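Local coordinates for PGRP-Hd - Peptidoglycan recognition protein homologue (Alvinella pompejana, PDB 3EP1), which probably recognises bacterial peptidoglycan in innate immunity, as a homologue of the peptidoglycan recognition proteins, whose fold is that of N-acetylmuramoyl-L-alanine amidases, at residues Q9-I14 with I62-Q67; R17-M22 with W96-Q101; D27-W32 with S147-R152; T34-C39 with I116-K121; F82-D87 with D130-L135. One frame throughout, in Å; residues are numbered along the deposited sequence.

Interaction 1: Q9-I14 with I62-Q67; sequences QQWAAI and IVKALQ
Gln67 reaches from its helix to the backbone of Ile14 and uses both ends of its amide there. OE1 accepts from Ile14 N at 3.2 Å in an almost straight bond (177° at the hydrogen), with the donor in the carbonyl plane on a lone pair. NE2 donates to Ile14 O at 2.9 Å, more bent, with that oxygen tilted out of the amide plane; NE2 also bonds to Asp77 OD1. With CG anti to the backbone N (chi1 -177°) and an extended chain beyond it, the amide gets out to the loop. One turn earlier, Lys64 bends at chi2 and brings NZ to Ala12 O. The modelled 2.5 Å between Lys64 NZ and Ala12 O is doubtful, probably a limit of the model.

Beside these polar links the Trp11 indole packs on the helix. Val63 CG1 stands over the centre of its six-membered ring, 3.5 Å from the centroid, a CH-pi contact, while Ala13 CB lies on the opposite face toward the rim. Trp11 CZ3 comes 3.6 Å from Gln67 OE1, at an oblique approach. The indole NE1 does not turn to the helix: it bonds to Glu92 O. The 9-14 loop, ahead of strand 26-33, is therefore tied to helix 59-72 by the amide pair of Gln67, by Lys64 and by the packed indole, and through Trp11 it also reaches strand 90-92.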
# COMPACT_ATOMS: atom_id res chain seq x y z
N GLN A 9 16.62 8.57 1.15
CA GLN A 9 17.93 8.40 1.75
C GLN A 9 18.67 7.13 1.32
O GLN A 9 19.89 7.08 1.42
CB GLN A 9 17.82 8.45 3.27
CG GLN A 9 19.16 8.22 3.95
CD GLN A 9 19.25 8.78 5.36
OE1 GLN A 9 20.34 8.80 5.94
NE2 GLN A 9 18.12 9.22 5.91
N GLN A 10 17.95 6.12 0.85
CA GLN A 10 18.62 4.88 0.44
C GLN A 10 19.37 5.11 -0.87
O GLN A 10 20.33 4.40 -1.15
CB GLN A 10 17.61 3.73 0.30
CG GLN A 10 18.20 2.35 0.61
CD GLN A 10 17.17 1.39 1.23
OE1 GLN A 10 16.61 1.65 2.30
NE2 GLN A 10 16.93 0.27 0.55
N TRP A 11 18.94 6.08 -1.67
CA TRP A 11 19.68 6.36 -2.90
C TRP A 11 20.48 7.65 -2.78
O TRP A 11 20.88 8.23 -3.78
CB TRP A 11 18.77 6.39 -4.15
CG TRP A 11 17.54 7.25 -4.12
CD1 TRP A 11 16.30 6.90 -3.68
CD2 TRP A 11 17.42 8.59 -4.61
NE1 TRP A 11 15.41 7.92 -3.87
CE2 TRP A 11 16.06 8.98 -4.44
CE3 TRP A 11 18.31 9.51 -5.19
CZ2 TRP A 11 15.59 10.24 -4.82
CZ3 TRP A 11 17.84 10.76 -5.56
CH2 TRP A 11 16.48 11.12 -5.38
N ALA A 12 20.73 8.07 -1.54
CA ALA A 12 21.50 9.28 -1.22
C ALA A 12 20.93 10.57 -1.80
O ALA A 12 21.67 11.39 -2.34
CB ALA A 12 22.94 9.12 -1.67
N ALA A 13 19.62 10.75 -1.69
CA ALA A 13 18.98 11.94 -2.23
C ALA A 13 19.34 13.20 -1.46
O ALA A 13 19.52 13.18 -0.25
CB ALA A 13 17.47 11.75 -2.24
N ILE A 14 19.47 14.31 -2.19
CA ILE A 14 19.74 15.60 -1.58
C ILE A 14 18.36 16.20 -1.30
O ILE A 14 17.43 15.99 -2.08
CB ILE A 14 20.52 16.52 -2.54
CG1 ILE A 14 21.92 15.95 -2.79
CG2 ILE A 14 20.61 17.93 -1.97
CD1 ILE A 14 22.73 16.75 -3.79
N ILE A 62 21.37 5.51 -10.81
CA ILE A 62 20.70 6.21 -11.90
C ILE A 62 19.69 7.20 -11.35
O ILE A 62 19.56 8.31 -11.87
CB ILE A 62 19.95 5.24 -12.85
CG1 ILE A 62 20.95 4.41 -13.65
CG2 ILE A 62 19.07 6.04 -13.81
CD1 ILE A 62 20.32 3.37 -14.56
N VAL A 63 18.98 6.80 -10.30
CA VAL A 63 17.99 7.67 -9.69
C VAL A 63 18.70 8.93 -9.20
O VAL A 63 18.22 10.04 -9.39
CB VAL A 63 17.26 6.97 -8.52
CG1 VAL A 63 16.31 7.92 -7.85
CG2 VAL A 63 16.50 5.76 -9.04
N LYS A 64 19.85 8.74 -8.56
CA LYS A 64 20.62 9.88 -8.06
C LYS A 64 21.01 10.77 -9.24
O LYS A 64 20.89 11.99 -9.17
CB LYS A 64 21.88 9.38 -7.36
CG LYS A 64 22.86 10.46 -6.96
CD LYS A 64 22.43 11.23 -5.74
CE LYS A 64 23.63 11.93 -5.12
NZ LYS A 64 23.33 12.57 -3.82
N ALA A 65 21.47 10.15 -10.31
CA ALA A 65 21.87 10.87 -11.52
C ALA A 65 20.72 11.70 -12.09
O ALA A 65 20.93 12.80 -12.60
CB ALA A 65 22.37 9.89 -12.57
N LEU A 66 19.51 11.16 -12.02
CA LEU A 66 18.36 11.86 -12.55
C LEU A 66 18.11 13.09 -11.70
O LEU A 66 17.89 14.18 -12.22
CB LEU A 66 17.12 10.95 -12.53
CG LEU A 66 17.07 9.85 -13.60
CD1 LEU A 66 15.97 8.85 -13.27
CD2 LEU A 66 16.85 10.49 -14.96
N GLN A 67 18.17 12.93 -10.38
CA GLN A 67 17.95 14.07 -9.51
C GLN A 67 18.93 15.17 -9.91
O GLN A 67 18.51 16.29 -10.18
CB GLN A 67 18.16 13.70 -8.04
CG GLN A 67 17.87 14.86 -7.11
CD GLN A 67 18.18 14.56 -5.66
OE1 GLN A 67 19.26 14.07 -5.34
NE2 GLN A 67 17.23 14.85 -4.78

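Interaction 2: R17-M22 with W96-Q101; sequences RRQIKM and WGVVGQ
Val99 has CG1 anti to the carbonyl carbon (chi1 -62°), which leaves CG2 between the backbone N and the carbonyl carbon and pressed against Ile20. Met22 sets CG anti to its backbone N and then bends at chi3 (-89°), carrying CE round toward the same valine. The contact they make flanks a single beta bridge, Lys21 with Val98, between two irregular loops of the amidase-like fold: loop 96-101 follows strand 90-92, and loop 17-22 precedes strand 26-33.

Two backbone bonds frame the bridge. Val99 N donates to Ile20 O at 3.0 Å, whereas Met22 N meets Gly97 O at 2.9 Å from above the carbonyl plane, 53° out of it. Gly97 has a positive phi, which suits a glycine. A water extends the pairing, accepting from Ile20 N and donating to Val99 O, an oxygen that Arg94 NH1 also reaches.

Apolar groups line both flanks. Gln19 CG rests against both methyls of Val98, crossing that side chain at about a right angle, and on the other flank Met22 CE lies 4.0 Å from Val99 CG1. Much of the contact is at the surface, though Val98 is buried. At one point, Ile20 CB and Val99 CG2 are modelled 3.2 Å apart, closer than carbons usually sit, so some of that tightness may be model error.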
# COMPACT_ATOMS: atom_id res chain seq x y z
N ARG A 17 14.85 21.60 -3.01
CA ARG A 17 15.09 23.02 -2.85
C ARG A 17 13.89 23.56 -2.08
O ARG A 17 14.04 24.29 -1.10
CB ARG A 17 15.17 23.70 -4.21
CG ARG A 17 16.49 23.49 -4.89
CD ARG A 17 16.50 24.09 -6.28
NE ARG A 17 17.86 24.15 -6.80
CZ ARG A 17 18.18 24.04 -8.08
NH1 ARG A 17 17.23 23.86 -8.99
NH2 ARG A 17 19.45 24.10 -8.45
N ARG A 18 12.70 23.16 -2.53
CA ARG A 18 11.43 23.54 -1.91
C ARG A 18 10.45 22.38 -2.09
O ARG A 18 10.48 21.68 -3.09
CB ARG A 18 10.88 24.81 -2.57
CG ARG A 18 10.57 24.65 -4.05
CD ARG A 18 10.60 25.99 -4.83
NE ARG A 18 11.89 26.66 -4.71
CZ ARG A 18 12.42 27.46 -5.63
NH1 ARG A 18 11.77 27.72 -6.76
NH2 ARG A 18 13.62 28.02 -5.42
N GLN A 19 9.59 22.18 -1.10
CA GLN A 19 8.61 21.11 -1.15
C GLN A 19 7.20 21.67 -1.10
O GLN A 19 6.78 22.23 -0.09
CB GLN A 19 8.85 20.15 0.02
CG GLN A 19 7.80 19.07 0.16
CD GLN A 19 8.09 18.13 1.31
OE1 GLN A 19 9.12 17.45 1.33
NE2 GLN A 19 7.17 18.07 2.28
N ILE A 20 6.45 21.53 -2.19
CA ILE A 20 5.09 22.02 -2.23
C ILE A 20 4.12 20.87 -1.99
O ILE A 20 4.07 19.92 -2.77
CB ILE A 20 4.78 22.70 -3.59
CG1 ILE A 20 5.74 23.87 -3.81
CG2 ILE A 20 3.32 23.18 -3.62
CD1 ILE A 20 5.43 24.72 -5.04
N LYS A 21 3.36 20.96 -0.91
CA LYS A 21 2.39 19.91 -0.57
C LYS A 21 1.24 19.88 -1.56
O LYS A 21 1.00 20.84 -2.28
CB LYS A 21 1.88 20.10 0.86
CG LYS A 21 2.94 19.80 1.90
CD LYS A 21 2.39 19.92 3.31
CE LYS A 21 3.38 19.37 4.34
NZ LYS A 21 4.69 20.10 4.35
N MET A 22 0.52 18.77 -1.57
CA MET A 22 -0.59 18.61 -2.50
C MET A 22 -1.95 18.55 -1.79
O MET A 22 -2.18 17.67 -0.95
CB MET A 22 -0.37 17.34 -3.32
CG MET A 22 -1.46 17.03 -4.31
SD MET A 22 -1.05 15.58 -5.28
CE MET A 22 -0.17 16.36 -6.63
N TRP A 96 4.57 10.58 -1.88
CA TRP A 96 3.14 10.89 -1.86
C TRP A 96 2.92 12.28 -1.29
O TRP A 96 3.75 12.79 -0.53
CB TRP A 96 2.37 9.89 -0.98
CG TRP A 96 2.35 8.46 -1.43
CD1 TRP A 96 2.84 7.38 -0.74
CD2 TRP A 96 1.78 7.93 -2.63
NE1 TRP A 96 2.60 6.22 -1.44
CE2 TRP A 96 1.95 6.53 -2.61
CE3 TRP A 96 1.13 8.51 -3.73
CZ2 TRP A 96 1.51 5.71 -3.63
CZ3 TRP A 96 0.69 7.69 -4.76
CH2 TRP A 96 0.88 6.30 -4.70
N GLY A 97 1.80 12.90 -1.66
CA GLY A 97 1.45 14.21 -1.15
C GLY A 97 2.28 15.42 -1.53
O GLY A 97 2.18 16.46 -0.88
N VAL A 98 3.10 15.32 -2.57
CA VAL A 98 3.92 16.45 -3.00
C VAL A 98 3.80 16.65 -4.51
O VAL A 98 3.81 15.69 -5.27
CB VAL A 98 5.41 16.23 -2.66
CG1 VAL A 98 6.22 17.43 -3.14
CG2 VAL A 98 5.59 16.03 -1.17
N VAL A 99 3.70 17.91 -4.95
CA VAL A 99 3.58 18.22 -6.37
C VAL A 99 4.91 18.04 -7.10
O VAL A 99 5.95 18.54 -6.66
CB VAL A 99 3.06 19.66 -6.60
CG1 VAL A 99 1.66 19.83 -6.01
CG2 VAL A 99 4.01 20.65 -5.97
N GLY A 100 4.88 17.31 -8.21
CA GLY A 100 6.08 17.09 -8.98
C GLY A 100 6.19 18.07 -10.13
O GLY A 100 5.43 19.04 -10.19
N GLN A 101 7.14 17.83 -11.03
CA GLN A 101 7.35 18.66 -12.21
C GLN A 101 7.67 17.70 -13.36
O GLN A 101 8.76 17.70 -13.91
CB GLN A 101 8.51 19.65 -11.97
CG GLN A 101 8.14 20.74 -10.96
CD GLN A 101 9.33 21.56 -10.49
OE1 GLN A 101 10.19 21.07 -9.77
NE2 GLN A 101 9.37 22.83 -10.89
O HOH W 1 7.10 20.37 -4.99

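Interaction 3: D27-W32 with S147-R152; sequences DEIFLW and SGARLR
Ile29 and Leu151 meet on the packed face of two parallel strands, 27-32 and 149-152, the latter an outermost strand of the mixed sheet at the centre of this amidase-like fold. The short segments run 19° from parallel. Glu28 is bridged to Arg150, Ile29 to Leu151 and Phe30 to Arg152, with backbone bonds such as Arg152 N to Ile29 O (2.8 Å) alternating between the strands.

On the apolar face, Leu151 has CG anti to its backbone N (chi1 -172°), which sets CG toward strand 27-32. From there Leu151 CD1 presses against Ile29 CG2 at 3.4 Å, closer than usual for two carbons, and touches Leu31 CG at 3.7 Å. Ile29 CD1 runs on to Ala149 CB, and Leu166 of helix 160-167 packs against both leucines.

The other face is mixed: Glu28 and Phe30 are buried, and the solvent side is at exposed Arg150. That arginine leads away from strand 27-32, its guanidinium having Arg152 NH1 above one face. Arg152, extended as far as NE, lies alongside Phe30 with the planes of ring and guanidinium 26° apart, its CD being 3.5 Å from Phe30 CE1. Glu28 carries two cations, for its OE1 pairs with Arg106 NH1, which probably helps steady its negative charge. In the other salt bridge Arg152 NE, with OE2 in its guanidinium plane, meets Glu28 OE2 from above the carboxylate plane at 2.7 Å.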
# COMPACT_ATOMS: atom_id res chain seq x y z
N ASP A 27 -5.88 12.25 -8.71
CA ASP A 27 -6.87 11.49 -9.44
C ASP A 27 -6.31 10.91 -10.73
O ASP A 27 -7.01 10.22 -11.45
CB ASP A 27 -8.12 12.34 -9.69
CG ASP A 27 -7.83 13.62 -10.45
OD1 ASP A 27 -6.86 14.33 -10.12
OD2 ASP A 27 -8.59 13.93 -11.38
N GLU A 28 -5.04 11.19 -11.01
CA GLU A 28 -4.42 10.63 -12.21
C GLU A 28 -2.92 10.35 -12.10
O GLU A 28 -2.18 11.08 -11.43
CB GLU A 28 -4.73 11.52 -13.43
CG GLU A 28 -4.33 12.98 -13.31
CD GLU A 28 -5.05 13.84 -14.33
OE1 GLU A 28 -4.81 15.06 -14.38
OE2 GLU A 28 -5.87 13.28 -15.09
N ILE A 29 -2.49 9.28 -12.74
CA ILE A 29 -1.08 8.88 -12.73
C ILE A 29 -0.47 9.05 -14.11
O ILE A 29 -0.94 8.45 -15.08
CB ILE A 29 -0.92 7.39 -12.31
CG1 ILE A 29 -1.36 7.18 -10.86
CG2 ILE A 29 0.53 6.97 -12.47
CD1 ILE A 29 -2.85 7.29 -10.62
N PHE A 30 0.57 9.86 -14.21
CA PHE A 30 1.23 10.08 -15.50
C PHE A 30 2.47 9.21 -15.63
O PHE A 30 3.37 9.29 -14.80
CB PHE A 30 1.60 11.56 -15.65
CG PHE A 30 0.42 12.46 -15.83
CD1 PHE A 30 -0.40 12.34 -16.95
CD2 PHE A 30 0.09 13.40 -14.85
CE1 PHE A 30 -1.53 13.14 -17.10
CE2 PHE A 30 -1.04 14.21 -14.99
CZ PHE A 30 -1.85 14.07 -16.12
N LEU A 31 2.51 8.40 -16.68
CA LEU A 31 3.63 7.50 -16.93
C LEU A 31 4.66 8.03 -17.92
O LEU A 31 4.32 8.40 -19.05
CB LEU A 31 3.13 6.14 -17.43
CG LEU A 31 2.81 5.05 -16.39
CD1 LEU A 31 2.41 3.78 -17.11
CD2 LEU A 31 4.03 4.78 -15.53
N TRP A 32 5.91 8.08 -17.49
CA TRP A 32 7.01 8.56 -18.32
C TRP A 32 8.15 7.56 -18.26
O TRP A 32 8.43 7.02 -17.21
CB TRP A 32 7.55 9.89 -17.82
CG TRP A 32 6.64 11.03 -17.99
CD1 TRP A 32 5.58 11.37 -17.19
CD2 TRP A 32 6.71 12.03 -19.01
NE1 TRP A 32 4.99 12.52 -17.66
CE2 TRP A 32 5.66 12.94 -18.78
CE3 TRP A 32 7.56 12.23 -20.11
CZ2 TRP A 32 5.44 14.05 -19.60
CZ3 TRP A 32 7.34 13.33 -20.93
CH2 TRP A 32 6.28 14.23 -20.66
N SER A 147 -10.13 6.52 -5.98
CA SER A 147 -10.54 5.17 -6.33
C SER A 147 -10.68 4.87 -7.82
O SER A 147 -10.73 3.70 -8.22
CB SER A 147 -11.85 4.79 -5.60
OG SER A 147 -12.92 5.68 -5.87
N GLY A 148 -10.73 5.90 -8.65
CA GLY A 148 -10.86 5.66 -10.08
C GLY A 148 -9.72 6.23 -10.90
O GLY A 148 -9.77 6.21 -12.13
N ALA A 149 -8.69 6.74 -10.21
CA ALA A 149 -7.52 7.33 -10.86
C ALA A 149 -7.16 6.66 -12.18
O ALA A 149 -7.05 5.44 -12.25
CB ALA A 149 -6.31 7.28 -9.91
N ARG A 150 -6.99 7.45 -13.23
CA ARG A 150 -6.64 6.91 -14.53
C ARG A 150 -5.14 6.96 -14.81
O ARG A 150 -4.48 7.98 -14.56
CB ARG A 150 -7.38 7.66 -15.64
CG ARG A 150 -8.89 7.53 -15.58
CD ARG A 150 -9.57 8.32 -16.69
NE ARG A 150 -9.30 7.78 -18.03
CZ ARG A 150 -9.83 8.26 -19.15
NH1 ARG A 150 -10.67 9.30 -19.09
NH2 ARG A 150 -9.54 7.72 -20.33
N LEU A 151 -4.60 5.87 -15.33
CA LEU A 151 -3.19 5.79 -15.68
C LEU A 151 -3.10 6.40 -17.09
O LEU A 151 -3.52 5.78 -18.08
CB LEU A 151 -2.75 4.33 -15.70
CG LEU A 151 -1.26 4.04 -15.86
CD1 LEU A 151 -0.50 4.65 -14.70
CD2 LEU A 151 -1.03 2.54 -15.90
N ARG A 152 -2.55 7.61 -17.16
CA ARG A 152 -2.43 8.34 -18.42
C ARG A 152 -1.02 8.35 -19.02
O ARG A 152 -0.04 8.51 -18.31
CB ARG A 152 -2.87 9.79 -18.21
CG ARG A 152 -4.29 9.99 -17.73
CD ARG A 152 -4.55 11.50 -17.61
NE ARG A 152 -5.96 11.84 -17.41
CZ ARG A 152 -6.95 11.44 -18.20
NH1 ARG A 152 -6.68 10.68 -19.26
NH2 ARG A 152 -8.19 11.81 -17.96

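Interaction 4: T34-C39 with I116-K121; sequences TGPDTC and IGDFGK
Two loops that leave neighbouring parallel strands, 26-33 and 110-115, come together here through Thr34 and Gly117, just past the C-terminal ends of these two inner strands of the central sheet. Thr34 OG1 sits between its backbone N and carbonyl carbon (chi1 57°), from where it accepts the backbone N-H of Gly117 at 3.0 Å. The same hydroxyl donates to Thr38 OG1, 2.7 Å away, and Thr38 OG1 donates to Gly35 O; the modelled 2.5 Å between Thr38 OG1 and Gly35 O is too short to be taken literally. The result is a chain of bonds that runs from one loop's N-H through two hydroxyls to a carbonyl of the other loop.

A second link across the loops is weak: Gly35 N to Gly117 O at 2.9 Å, bent to 127° at the hydrogen. Both residues are glycines at backbone angles where a CB would be jammed against the preceding carbonyl oxygen. Beyond them, Pro36 lies obliquely against Asp118, where the modelled spacing is doubtful. Asp118 OD1 turns back to accept from Gly120 N at 3.0 Å, an Asx turn in the loop that precedes helix 126-141; the donor stands above the carboxylate plane.

Toward helix 59-72, Thr38 CG2 approaches Ile116 CG2 at 4.1 Å, and the helix closes over them, with Leu66 touching Thr34 and Ile62 touching Thr38. Each threonine hydroxyl donates one bond and accepts one, which would probably fix their rotation.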
# COMPACT_ATOMS: atom_id res chain seq x y z
N THR A 34 12.24 6.78 -18.72
CA THR A 34 13.48 7.55 -18.64
C THR A 34 14.19 7.52 -19.99
O THR A 34 15.09 8.32 -20.25
CB THR A 34 14.40 7.04 -17.51
OG1 THR A 34 14.70 5.66 -17.69
CG2 THR A 34 13.71 7.24 -16.16
N GLY A 35 13.78 6.60 -20.85
CA GLY A 35 14.34 6.54 -22.19
C GLY A 35 15.44 5.55 -22.49
O GLY A 35 16.08 5.00 -21.59
N PRO A 36 15.67 5.30 -23.79
CA PRO A 36 16.71 4.37 -24.24
C PRO A 36 18.08 4.91 -23.83
O PRO A 36 19.01 4.15 -23.58
CB PRO A 36 16.51 4.36 -25.76
CG PRO A 36 16.04 5.77 -26.04
CD PRO A 36 15.01 5.96 -24.93
N ASP A 37 18.18 6.24 -23.76
CA ASP A 37 19.42 6.90 -23.36
C ASP A 37 19.62 6.95 -21.84
O ASP A 37 20.32 7.82 -21.33
CB ASP A 37 19.45 8.31 -23.93
N THR A 38 19.01 6.03 -21.11
CA THR A 38 19.17 6.02 -19.66
C THR A 38 20.59 5.63 -19.25
O THR A 38 21.17 6.22 -18.34
CB THR A 38 18.18 5.05 -18.97
OG1 THR A 38 16.84 5.44 -19.27
CG2 THR A 38 18.37 5.07 -17.46
N CYS A 39 21.17 4.65 -19.93
CA CYS A 39 22.53 4.21 -19.59
C CYS A 39 23.59 5.30 -19.75
O CYS A 39 24.77 5.07 -19.49
CB CYS A 39 22.91 2.97 -20.41
SG CYS A 39 22.15 1.40 -19.84
N ILE A 116 12.04 3.15 -15.50
CA ILE A 116 13.42 3.12 -15.92
C ILE A 116 13.76 2.22 -17.10
O ILE A 116 13.88 1.01 -16.95
CB ILE A 116 14.32 2.79 -14.72
CG1 ILE A 116 13.96 3.72 -13.55
CG2 ILE A 116 15.77 2.94 -15.09
CD1 ILE A 116 14.74 3.49 -12.27
N GLY A 117 13.95 2.83 -18.26
CA GLY A 117 14.28 2.07 -19.45
C GLY A 117 13.70 2.65 -20.72
O GLY A 117 13.19 3.77 -20.72
N ASP A 118 13.79 1.88 -21.81
CA ASP A 118 13.27 2.27 -23.13
C ASP A 118 12.23 1.23 -23.48
O ASP A 118 12.53 0.04 -23.57
CB ASP A 118 14.40 2.28 -24.19
CG ASP A 118 13.86 2.30 -25.65
OD1 ASP A 118 12.81 2.93 -25.93
OD2 ASP A 118 14.51 1.68 -26.54
N PHE A 119 11.00 1.70 -23.68
CA PHE A 119 9.90 0.82 -24.00
C PHE A 119 9.27 1.22 -25.33
O PHE A 119 8.07 1.07 -25.54
CB PHE A 119 8.89 0.85 -22.85
CG PHE A 119 9.50 0.49 -21.53
CD1 PHE A 119 9.92 -0.82 -21.28
CD2 PHE A 119 9.75 1.46 -20.57
CE1 PHE A 119 10.60 -1.15 -20.11
CE2 PHE A 119 10.43 1.14 -19.40
CZ PHE A 119 10.85 -0.16 -19.16
N GLY A 120 10.11 1.72 -26.22
CA GLY A 120 9.62 2.12 -27.53
C GLY A 120 9.29 0.89 -28.36
O GLY A 120 8.34 0.90 -29.15
N LYS A 121 10.07 -0.18 -28.17
CA LYS A 121 9.87 -1.41 -28.92
C LYS A 121 9.51 -2.61 -28.04
O LYS A 121 8.67 -3.43 -28.42
CB LYS A 121 11.12 -1.73 -29.74

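Interaction 5: F82-D87 with D130-L135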
# COMPACT_ATOMS: atom_id res chain seq x y z
N PHE A 82 7.60 8.94 -7.93
CA PHE A 82 8.12 7.59 -7.78
C PHE A 82 8.77 7.12 -9.08
O PHE A 82 8.48 7.65 -10.15
CB PHE A 82 7.01 6.59 -7.44
CG PHE A 82 6.35 6.83 -6.12
CD1 PHE A 82 5.16 7.55 -6.04
CD2 PHE A 82 6.92 6.34 -4.95
CE1 PHE A 82 4.55 7.78 -4.82
CE2 PHE A 82 6.32 6.57 -3.72
CZ PHE A 82 5.13 7.29 -3.66
N LEU A 83 9.63 6.12 -8.98
CA LEU A 83 10.30 5.55 -10.14
C LEU A 83 10.34 4.04 -9.94
O LEU A 83 10.46 3.57 -8.81
CB LEU A 83 11.72 6.11 -10.29
CG LEU A 83 11.91 7.63 -10.38
CD1 LEU A 83 11.95 8.22 -8.98
CD2 LEU A 83 13.20 7.95 -11.12
N ILE A 84 10.25 3.29 -11.03
CA ILE A 84 10.22 1.83 -10.96
C ILE A 84 11.20 1.21 -11.97
O ILE A 84 11.20 1.60 -13.14
CB ILE A 84 8.78 1.32 -11.27
CG1 ILE A 84 7.78 2.07 -10.39
CG2 ILE A 84 8.70 -0.19 -11.09
CD1 ILE A 84 6.32 1.72 -10.63
N ASP A 85 12.04 0.27 -11.53
CA ASP A 85 12.98 -0.36 -12.46
C ASP A 85 12.41 -1.67 -13.00
O ASP A 85 11.37 -2.14 -12.57
CB ASP A 85 14.36 -0.59 -11.82
CG ASP A 85 14.35 -1.57 -10.66
OD1 ASP A 85 13.42 -2.41 -10.58
OD2 ASP A 85 15.28 -1.51 -9.84
N GLN A 86 13.13 -2.28 -13.94
CA GLN A 86 12.68 -3.50 -14.59
C GLN A 86 12.60 -4.76 -13.74
O GLN A 86 12.03 -5.78 -14.16
CB GLN A 86 13.53 -3.73 -15.85
CG GLN A 86 13.42 -2.53 -16.80
CD GLN A 86 14.26 -2.65 -18.05
OE1 GLN A 86 15.46 -2.92 -17.97
NE2 GLN A 86 13.65 -2.44 -19.21
N ASP A 87 13.13 -4.69 -12.52
CA ASP A 87 13.07 -5.82 -11.61
C ASP A 87 11.98 -5.61 -10.57
O ASP A 87 11.92 -6.34 -9.59
CB ASP A 87 14.42 -6.03 -10.91
CG ASP A 87 15.47 -6.60 -11.85
OD1 ASP A 87 15.20 -7.65 -12.48
OD2 ASP A 87 16.56 -6.02 -11.96
N ASP A 130 3.85 -5.42 -12.22
CA ASP A 130 3.29 -5.76 -10.91
C ASP A 130 3.61 -4.70 -9.88
O ASP A 130 2.77 -4.38 -9.04
CB ASP A 130 3.80 -7.12 -10.44
CG ASP A 130 3.39 -8.26 -11.36
OD1 ASP A 130 4.23 -9.13 -11.64
OD2 ASP A 130 2.22 -8.27 -11.81
N ALA A 131 4.82 -4.15 -9.93
CA ALA A 131 5.22 -3.10 -8.99
C ALA A 131 4.35 -1.89 -9.27
O ALA A 131 3.85 -1.24 -8.35
CB ALA A 131 6.70 -2.75 -9.18
N LEU A 132 4.17 -1.60 -10.55
CA LEU A 132 3.33 -0.48 -10.96
C LEU A 132 1.95 -0.70 -10.39
O LEU A 132 1.37 0.18 -9.77
CB LEU A 132 3.26 -0.40 -12.48
CG LEU A 132 2.29 0.62 -13.07
CD1 LEU A 132 2.38 1.94 -12.33
CD2 LEU A 132 2.60 0.82 -14.55
N SER A 133 1.43 -1.91 -10.59
CA SER A 133 0.11 -2.27 -10.09
C SER A 133 0.03 -2.12 -8.58
O SER A 133 -0.94 -1.56 -8.06
CB SER A 133 -0.22 -3.71 -10.48
OG SER A 133 -1.54 -4.03 -10.10
N LYS A 134 1.05 -2.61 -7.88
CA LYS A 134 1.08 -2.53 -6.42
C LYS A 134 1.08 -1.08 -5.92
O LYS A 134 0.34 -0.74 -5.01
CB LYS A 134 2.31 -3.26 -5.87
CG LYS A 134 2.43 -3.24 -4.34
CD LYS A 134 3.64 -4.06 -3.85
CE LYS A 134 4.93 -3.48 -4.41
NZ LYS A 134 6.08 -4.41 -4.31
N LEU A 135 1.93 -0.25 -6.52
CA LEU A 135 2.02 1.15 -6.11
C LEU A 135 0.66 1.85 -6.14
O LEU A 135 0.27 2.55 -5.20
CB LEU A 135 3.00 1.89 -7.04
CG LEU A 135 3.12 3.40 -6.84
CD1 LEU A 135 3.67 3.69 -5.46
CD2 LEU A 135 4.03 3.99 -7.89
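Leu135 lays its CD1 methyl squarely over the centre of the Phe82 ring, 4.0 Å from the centroid and 3° off the normal, a CH-pi contact. Its other methyl, CD2, touches Phe82 CB at 4.0 Å. Leu135 CG is anti to the backbone N (chi1 175°), which carries the fork from the helix toward the strand. Next along the strand, Ile84 splits its branches: CG2 meets Ala131 CB at 3.8 Å, while CD1 reaches past it to Leu132 CA at 3.7 Å.

This is helix-on-sheet packing in the core of the amidase-like domain: the short segments of strand 82-84 and helix 126-141 run close to antiparallel (154°) with axes 9.6 Å apart. Further out, Trp96 sets its ring edge-to-face with Phe82, and Val113 of the adjoining strand touches both Ile84 and Leu135. Ile90 of the strand on the other side packs on Ala131 and Leu135. As the chain leaves the strand, Asp85 OD1 accepts from Asp87 N in an Asx turn, and its OD2 bonds to Tyr91 OH.

All five touching residues are buried, and between these two segments the contact is apolar, so the fit rests on the shape of methyls against ring and methyls against backbone.

The sheet ties most of this together. Interaction 3 joins strand 26-33 to the edge strand 149-152, and interaction 5 sets helix 126-141 against strand 82-84; their centres are about 14 Å apart and they touch where Leu132 meets Leu31 and Leu151. Helix 59-72, held by interaction 1, touches interactions 4 and 5, which a probable hydrogen bond, Ile116 N with Ile84 O, joins directly. Interaction 2 reaches interaction 5 through Trp96; its centre lies about 25 Å from that of interaction 4. Most pairs cross along the chain, while interactions 4 and 5 fall within the span of interaction 3 and interaction 1 closes before 5 opens, interlacing distant sequence into one compact domain.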